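Local coordinates for protein (soluble lytic transglycosylase SLT70) (Escherichia coli, PDB 1QSA), which cleaves the glycosidic bonds between N-acetylmuramic acid and N-acetylglucosamine in peptidoglycan, leaving a 1,6-anhydro bond in the muramic acid residue, at residues S469-I474 against S532-V537; I497-A502 against S515-L520; T503-V506 against S510-G513. All coordinates share one frame; numbering follows the deposited sequence.

Contact 1: S469-I474 against S532-V537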
# COMPACT_ATOMS: atom_id res chain seq x y z
N SER A 469 0.89 14.21 -21.06
CA SER A 469 -0.13 14.02 -20.03
C SER A 469 -0.12 12.59 -19.49
O SER A 469 -0.28 12.37 -18.29
CB SER A 469 -1.52 14.35 -20.60
OG SER A 469 -1.89 13.44 -21.63
N TYR A 470 0.11 11.63 -20.38
CA TYR A 470 0.13 10.23 -20.01
C TYR A 470 1.33 9.90 -19.12
O TYR A 470 1.17 9.20 -18.11
CB TYR A 470 0.11 9.36 -21.27
CG TYR A 470 0.18 7.89 -20.97
CD1 TYR A 470 -0.73 7.30 -20.09
CD2 TYR A 470 1.18 7.09 -21.53
CE1 TYR A 470 -0.64 5.94 -19.75
CE2 TYR A 470 1.29 5.74 -21.21
CZ TYR A 470 0.38 5.17 -20.32
OH TYR A 470 0.51 3.84 -19.98
N ALA A 471 2.52 10.38 -19.48
CA ALA A 471 3.72 10.16 -18.66
C ALA A 471 3.50 10.77 -17.27
O ALA A 471 3.86 10.18 -16.24
CB ALA A 471 4.94 10.78 -19.31
N MET A 472 2.88 11.94 -17.23
CA MET A 472 2.57 12.60 -15.97
C MET A 472 1.57 11.81 -15.12
O MET A 472 1.74 11.72 -13.91
CB MET A 472 2.10 14.04 -16.22
CG MET A 472 3.24 14.90 -16.74
SD MET A 472 2.78 16.56 -17.22
CE MET A 472 2.75 17.40 -15.62
N ALA A 473 0.56 11.21 -15.76
CA ALA A 473 -0.43 10.40 -15.06
C ALA A 473 0.26 9.20 -14.40
O ALA A 473 -0.07 8.84 -13.27
CB ALA A 473 -1.50 9.90 -16.04
N ILE A 474 1.16 8.56 -15.14
CA ILE A 474 1.90 7.40 -14.62
C ILE A 474 2.72 7.81 -13.39
O ILE A 474 2.67 7.15 -12.34
CB ILE A 474 2.80 6.78 -15.73
CG1 ILE A 474 1.92 6.06 -16.78
CG2 ILE A 474 3.85 5.81 -15.13
CD1 ILE A 474 1.44 4.65 -16.37
N SER A 532 11.38 6.51 -21.19
CA SER A 532 11.94 5.57 -22.15
C SER A 532 11.27 4.19 -22.01
O SER A 532 10.77 3.64 -22.99
CB SER A 532 13.46 5.46 -22.02
OG SER A 532 14.07 6.62 -22.55
N TYR A 533 11.18 3.66 -20.79
CA TYR A 533 10.54 2.35 -20.62
C TYR A 533 9.05 2.42 -20.97
O TYR A 533 8.51 1.53 -21.64
CB TYR A 533 10.72 1.82 -19.20
CG TYR A 533 10.25 0.38 -19.06
CD1 TYR A 533 10.91 -0.65 -19.75
CD2 TYR A 533 9.10 0.06 -18.34
CE1 TYR A 533 10.41 -1.96 -19.74
CE2 TYR A 533 8.60 -1.26 -18.32
CZ TYR A 533 9.25 -2.25 -19.03
OH TYR A 533 8.72 -3.53 -19.07
N LEU A 534 8.39 3.51 -20.56
CA LEU A 534 6.97 3.69 -20.84
C LEU A 534 6.73 3.73 -22.36
O LEU A 534 5.81 3.09 -22.87
CB LEU A 534 6.46 4.96 -20.17
CG LEU A 534 4.94 5.21 -20.20
CD1 LEU A 534 4.19 4.06 -19.53
CD2 LEU A 534 4.63 6.54 -19.55
N GLN A 535 7.61 4.43 -23.08
CA GLN A 535 7.51 4.51 -24.54
C GLN A 535 7.72 3.11 -25.15
O GLN A 535 7.04 2.73 -26.10
CB GLN A 535 8.56 5.49 -25.09
CG GLN A 535 8.78 5.43 -26.61
CD GLN A 535 7.54 5.72 -27.43
OE1 GLN A 535 6.68 6.51 -27.05
NE2 GLN A 535 7.46 5.09 -28.60
N TYR A 536 8.63 2.33 -24.56
CA TYR A 536 8.90 0.98 -25.03
C TYR A 536 7.64 0.10 -24.96
O TYR A 536 7.25 -0.49 -25.96
CB TYR A 536 10.05 0.34 -24.22
CG TYR A 536 10.19 -1.16 -24.41
CD1 TYR A 536 10.51 -1.71 -25.65
CD2 TYR A 536 9.99 -2.02 -23.34
CE1 TYR A 536 10.62 -3.11 -25.81
CE2 TYR A 536 10.10 -3.40 -23.49
CZ TYR A 536 10.41 -3.94 -24.71
OH TYR A 536 10.54 -5.31 -24.82
N VAL A 537 6.99 0.05 -23.79
CA VAL A 537 5.78 -0.78 -23.69
C VAL A 537 4.62 -0.19 -24.49
O VAL A 537 3.76 -0.92 -24.99
CB VAL A 537 5.39 -1.11 -22.21
CG1 VAL A 537 6.47 -1.99 -21.56
CG2 VAL A 537 5.16 0.14 -21.41
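Leu-534 of helix 523-540 pushes its methyls against helix 468-479, where Tyr-470, Ala-471 and Ile-474 receive them. With CG anti to the backbone N (chi1 -172°), the leucine carries its fork to the other helix. CD1 lies 3.7 Å from Tyr-470 CE2, beside the phenol end and at a slant to the ring, while CD2 settles 3.8 Å from Ala-471 CA, where the small alanine lets it close on the backbone. Ile-474 meets CD2 through CG1, at 3.9 Å, and the same CG1 sits over one face of the Tyr-470 ring, toward its rim. This is the tight part; Ala-471 CB, 4.3 Å from Leu-534 CD2, makes a looser touch, and the outer face of helix 523-540 is partly open to solvent. The axes of the short segments cross at 112° and come no nearer than 11.1 Å, so the segments meet in one patch around Leu-534. The Tyr-470 hydroxyl is hydrogen-bonded to Ser-548 and Ser-549 of helix 545-554. Were Tyr-470 an alanine, these serines would probably lose their phenol partner and a gap would open beside Leu-534 CD1. With no hydrogen bond between the segments, the hold is apolar, and a third helix satisfies the tyrosine's polar end.

Contact 2: I497-A502 against S515-L520. With SO4 (sulfate ion), chain J.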
# COMPACT_ATOMS: atom_id res chain seq x y z
N ILE A 497 10.84 3.34 -10.65
CA ILE A 497 11.64 2.49 -11.51
C ILE A 497 12.47 1.50 -10.69
O ILE A 497 13.18 1.90 -9.76
CB ILE A 497 12.58 3.36 -12.36
CG1 ILE A 497 11.77 4.36 -13.20
CG2 ILE A 497 13.37 2.48 -13.33
CD1 ILE A 497 12.64 5.41 -13.88
N MET A 498 12.36 0.22 -11.04
CA MET A 498 13.14 -0.84 -10.37
C MET A 498 14.56 -0.80 -10.96
O MET A 498 14.74 -0.49 -12.14
CB MET A 498 12.49 -2.21 -10.63
CG MET A 498 11.18 -2.45 -9.87
SD MET A 498 11.42 -2.61 -8.10
CE MET A 498 12.15 -4.28 -8.01
N PRO A 499 15.58 -1.10 -10.14
CA PRO A 499 16.97 -1.09 -10.61
C PRO A 499 17.18 -1.96 -11.85
O PRO A 499 17.85 -1.55 -12.79
CB PRO A 499 17.75 -1.61 -9.40
CG PRO A 499 16.93 -1.11 -8.24
CD PRO A 499 15.51 -1.37 -8.69
N GLY A 500 16.56 -3.14 -11.87
CA GLY A 500 16.70 -4.04 -13.01
C GLY A 500 16.12 -3.43 -14.28
O GLY A 500 16.72 -3.50 -15.35
N THR A 501 14.94 -2.81 -14.14
CA THR A 501 14.28 -2.15 -15.26
C THR A 501 15.13 -1.01 -15.79
O THR A 501 15.24 -0.82 -17.00
CB THR A 501 12.94 -1.58 -14.82
OG1 THR A 501 12.15 -2.63 -14.25
CG2 THR A 501 12.20 -0.99 -16.02
N ALA A 502 15.72 -0.22 -14.89
CA ALA A 502 16.58 0.90 -15.29
C ALA A 502 17.76 0.40 -16.12
O ALA A 502 18.05 0.92 -17.20
CB ALA A 502 17.07 1.67 -14.05
N SER A 515 24.93 4.87 -13.97
CA SER A 515 25.80 3.89 -13.33
C SER A 515 25.34 3.36 -11.97
O SER A 515 25.88 2.36 -11.49
CB SER A 515 27.23 4.45 -13.21
OG SER A 515 27.25 5.63 -12.43
N SER A 516 24.33 3.98 -11.36
CA SER A 516 23.87 3.54 -10.04
C SER A 516 22.39 3.83 -9.79
O SER A 516 21.89 4.89 -10.17
CB SER A 516 24.73 4.23 -8.97
OG SER A 516 24.14 4.19 -7.69
N PRO A 517 21.67 2.91 -9.11
CA PRO A 517 20.24 3.08 -8.81
C PRO A 517 19.97 4.34 -7.99
O PRO A 517 18.84 4.84 -7.99
CB PRO A 517 19.90 1.83 -8.00
CG PRO A 517 20.89 0.82 -8.45
CD PRO A 517 22.16 1.62 -8.61
N GLY A 518 20.99 4.85 -7.29
CA GLY A 518 20.81 6.06 -6.50
C GLY A 518 20.47 7.27 -7.37
O GLY A 518 19.81 8.21 -6.91
N GLN A 519 20.84 7.20 -8.65
CA GLN A 519 20.58 8.29 -9.59
C GLN A 519 19.07 8.38 -9.90
O GLN A 519 18.60 9.40 -10.41
CB GLN A 519 21.34 8.07 -10.89
CG GLN A 519 22.85 8.18 -10.75
CD GLN A 519 23.53 7.81 -12.05
OE1 GLN A 519 24.03 6.71 -12.19
NE2 GLN A 519 23.49 8.71 -13.02
N LEU A 520 18.34 7.31 -9.60
CA LEU A 520 16.90 7.28 -9.86
C LEU A 520 16.15 8.27 -8.96
O LEU A 520 14.99 8.60 -9.22
CB LEU A 520 16.35 5.85 -9.69
CG LEU A 520 16.93 4.83 -10.69
CD1 LEU A 520 16.40 3.43 -10.39
CD2 LEU A 520 16.54 5.26 -12.13
S SO4 J . 15.68 -5.78 -9.34
O1 SO4 J . 16.14 -5.51 -7.97
O2 SO4 J . 15.15 -4.55 -9.95
O3 SO4 J . 16.81 -6.30 -10.15
O4 SO4 J . 14.60 -6.80 -9.30
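Leu-520 reaches Ala-502 and Ile-497 because its CG stands anti to its carbonyl carbon (chi1 -63°) and its chain then runs on extended through CD1 (chi2 176°). That sends both methyls toward the start of helix 499-509. They divide the work: CD1 touches the backbone of Ile-497, 3.6 Å from its O, while CD2 faces the tip of the Ile-497 side chain, 4.3 Å from CD1 of that isoleucine. Ala-502 CB lies 4.1 Å from CD2 of Leu-520 and about as far from its other methyl, so it fits at the fork. Pro-499 and Pro-517 cross at about a right angle, with Pro-499 CB 4.1 Å from Pro-517 CG, and this proline pair lies at the more exposed side of the contact.

The chain leading into Leu-520 is braced from within. Gln-519 OE1 accepts two backbone N-H groups in its carbonyl plane, from Ser-515 N at 2.7 Å and from Ser-516 N at 2.9 Å, while its NE2 bonds to Gly-513 O; both ends of the amide are thus engaged, which fixes its rotation.

Met-498 is the N-cap of the helix, and its CB and CE each lie 3.6 Å from O2 of a sulfate, probably from the crystallisation liquor. Gly-500 N gives sulfate O2 a fairly straight hydrogen bond (157°), 2.8 Å long, and the partial positive charge of a helix start is likely to help hold the anion. A glycerol, probably of the same origin, is hydrogen-bonded by Met-498 N and Thr-501 OG1.

The contact ties the 3-10 segment that begins at Pro-517 to the first turn of helix 499-509. Helix 523-540 backs both: its Asn-526 and Ile-529 touch Ile-497, Tyr-533 touches Thr-501, and Thr-525 touches Gln-519.

Contact 3: T503-V506 against S510-G513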
# COMPACT_ATOMS: atom_id res chain seq x y z
N THR A 503 18.44 -0.62 -15.60
CA THR A 503 19.60 -1.20 -16.29
C THR A 503 19.21 -1.73 -17.67
O THR A 503 19.88 -1.45 -18.67
CB THR A 503 20.20 -2.35 -15.44
OG1 THR A 503 20.67 -1.82 -14.20
CG2 THR A 503 21.37 -3.00 -16.17
N HIS A 504 18.09 -2.45 -17.74
CA HIS A 504 17.61 -3.01 -18.99
C HIS A 504 17.21 -1.93 -20.00
O HIS A 504 17.51 -2.03 -21.18
CB HIS A 504 16.44 -3.95 -18.70
CG HIS A 504 16.00 -4.77 -19.88
ND1 HIS A 504 14.68 -5.08 -20.12
CD2 HIS A 504 16.72 -5.36 -20.87
CE1 HIS A 504 14.60 -5.84 -21.20
NE2 HIS A 504 15.82 -6.02 -21.67
N THR A 505 16.58 -0.87 -19.50
CA THR A 505 16.12 0.24 -20.35
C THR A 505 17.31 1.03 -20.91
O THR A 505 17.34 1.37 -22.10
CB THR A 505 15.19 1.19 -19.53
OG1 THR A 505 13.99 0.48 -19.19
CG2 THR A 505 14.82 2.42 -20.33
N VAL A 506 18.27 1.33 -20.06
CA VAL A 506 19.47 2.05 -20.46
C VAL A 506 20.22 1.28 -21.56
O VAL A 506 20.72 1.88 -22.50
CB VAL A 506 20.36 2.31 -19.22
CG1 VAL A 506 21.79 2.62 -19.60
CG2 VAL A 506 19.73 3.44 -18.39
N SER A 510 20.21 2.66 -25.33
CA SER A 510 21.56 3.23 -25.41
C SER A 510 21.60 4.62 -24.77
O SER A 510 22.01 5.62 -25.39
CB SER A 510 22.04 3.28 -26.86
OG SER A 510 22.02 1.99 -27.44
N ILE A 511 21.08 4.69 -23.54
CA ILE A 511 21.03 5.92 -22.77
C ILE A 511 22.36 6.07 -22.05
O ILE A 511 22.81 5.15 -21.36
CB ILE A 511 19.89 5.86 -21.72
CG1 ILE A 511 18.56 5.64 -22.43
CG2 ILE A 511 19.91 7.10 -20.81
CD1 ILE A 511 17.36 5.41 -21.47
N PRO A 512 23.01 7.24 -22.18
CA PRO A 512 24.29 7.49 -21.54
C PRO A 512 24.19 8.02 -20.10
O PRO A 512 23.14 8.53 -19.69
CB PRO A 512 24.91 8.57 -22.44
CG PRO A 512 23.72 9.40 -22.81
CD PRO A 512 22.57 8.40 -22.99
N GLY A 513 25.28 7.88 -19.36
CA GLY A 513 25.36 8.42 -18.01
C GLY A 513 24.78 7.75 -16.79
O GLY A 513 24.86 8.33 -15.70
O HOH W 1 23.98 2.58 -22.58
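Val-506 O takes a hydrogen bond from Ile-511 N, 3.0 Å long and 156° at the hydrogen, which arrives in the carbonyl plane on a lone pair. Around this bond the two side chains cross at about a right angle. Val-506 CG2 packs 4.1 Å from Ile-511 CB, and its other methyl, CG1, is pressed to 3.2 Å from Ile-511 O. That same carbonyl accepts a bond from a water, 3.1 Å away, which also donates weakly to Val-506 O and so bridges the two residues. The backbone arrangement is a Schellman motif closing helix 499-509: Ser-510 leaves the helix with positive phi (55°), the chain reverses, and the N-H of Ile-511 turns back into the last turn. The apolar touch of Val-506 and Ile-511, the residues joined by that bond, goes with this type of helix end. Farther out, Ile-511 keeps CG1 anti to its carbonyl carbon (chi1 -59°), which, with the chain extended beyond CG1, brings CD1 to 4.1 Å from Thr-505 CG2. Thr-505 is held in turn, its OG1 hydrogen-bonded to Thr-501 O one turn back. Behind them runs helix 523-540, whose Ser-532 touches both Thr-505 and Ile-511 and whose Asn-528 packs on the isoleucine.

Contacts 2 and 3 share helix 499-509, one at its start and one at its end, and their centres are about 10 Å apart. Helix 523-540 connects both to contact 1, whose centre is about 17 Å from that of contact 2 and 16 Å from that of contact 3. While Leu-534 faces helix 468-479, Tyr-533 CG packs 3.9 Å from Thr-501 CG2, and Ser-532 CB 3.7 Å from Thr-505 CG2. The side chain of Glu-478, the predicted active-site residue, lies about 4 Å from that of Ile-474 and about 8 Å from that of Ile-497; contact 3 lies away from it. Sulfate and glycerol sit at the contact 2 end of helix 499-509, the glycerol about 4 Å from the Ile-497 side chain.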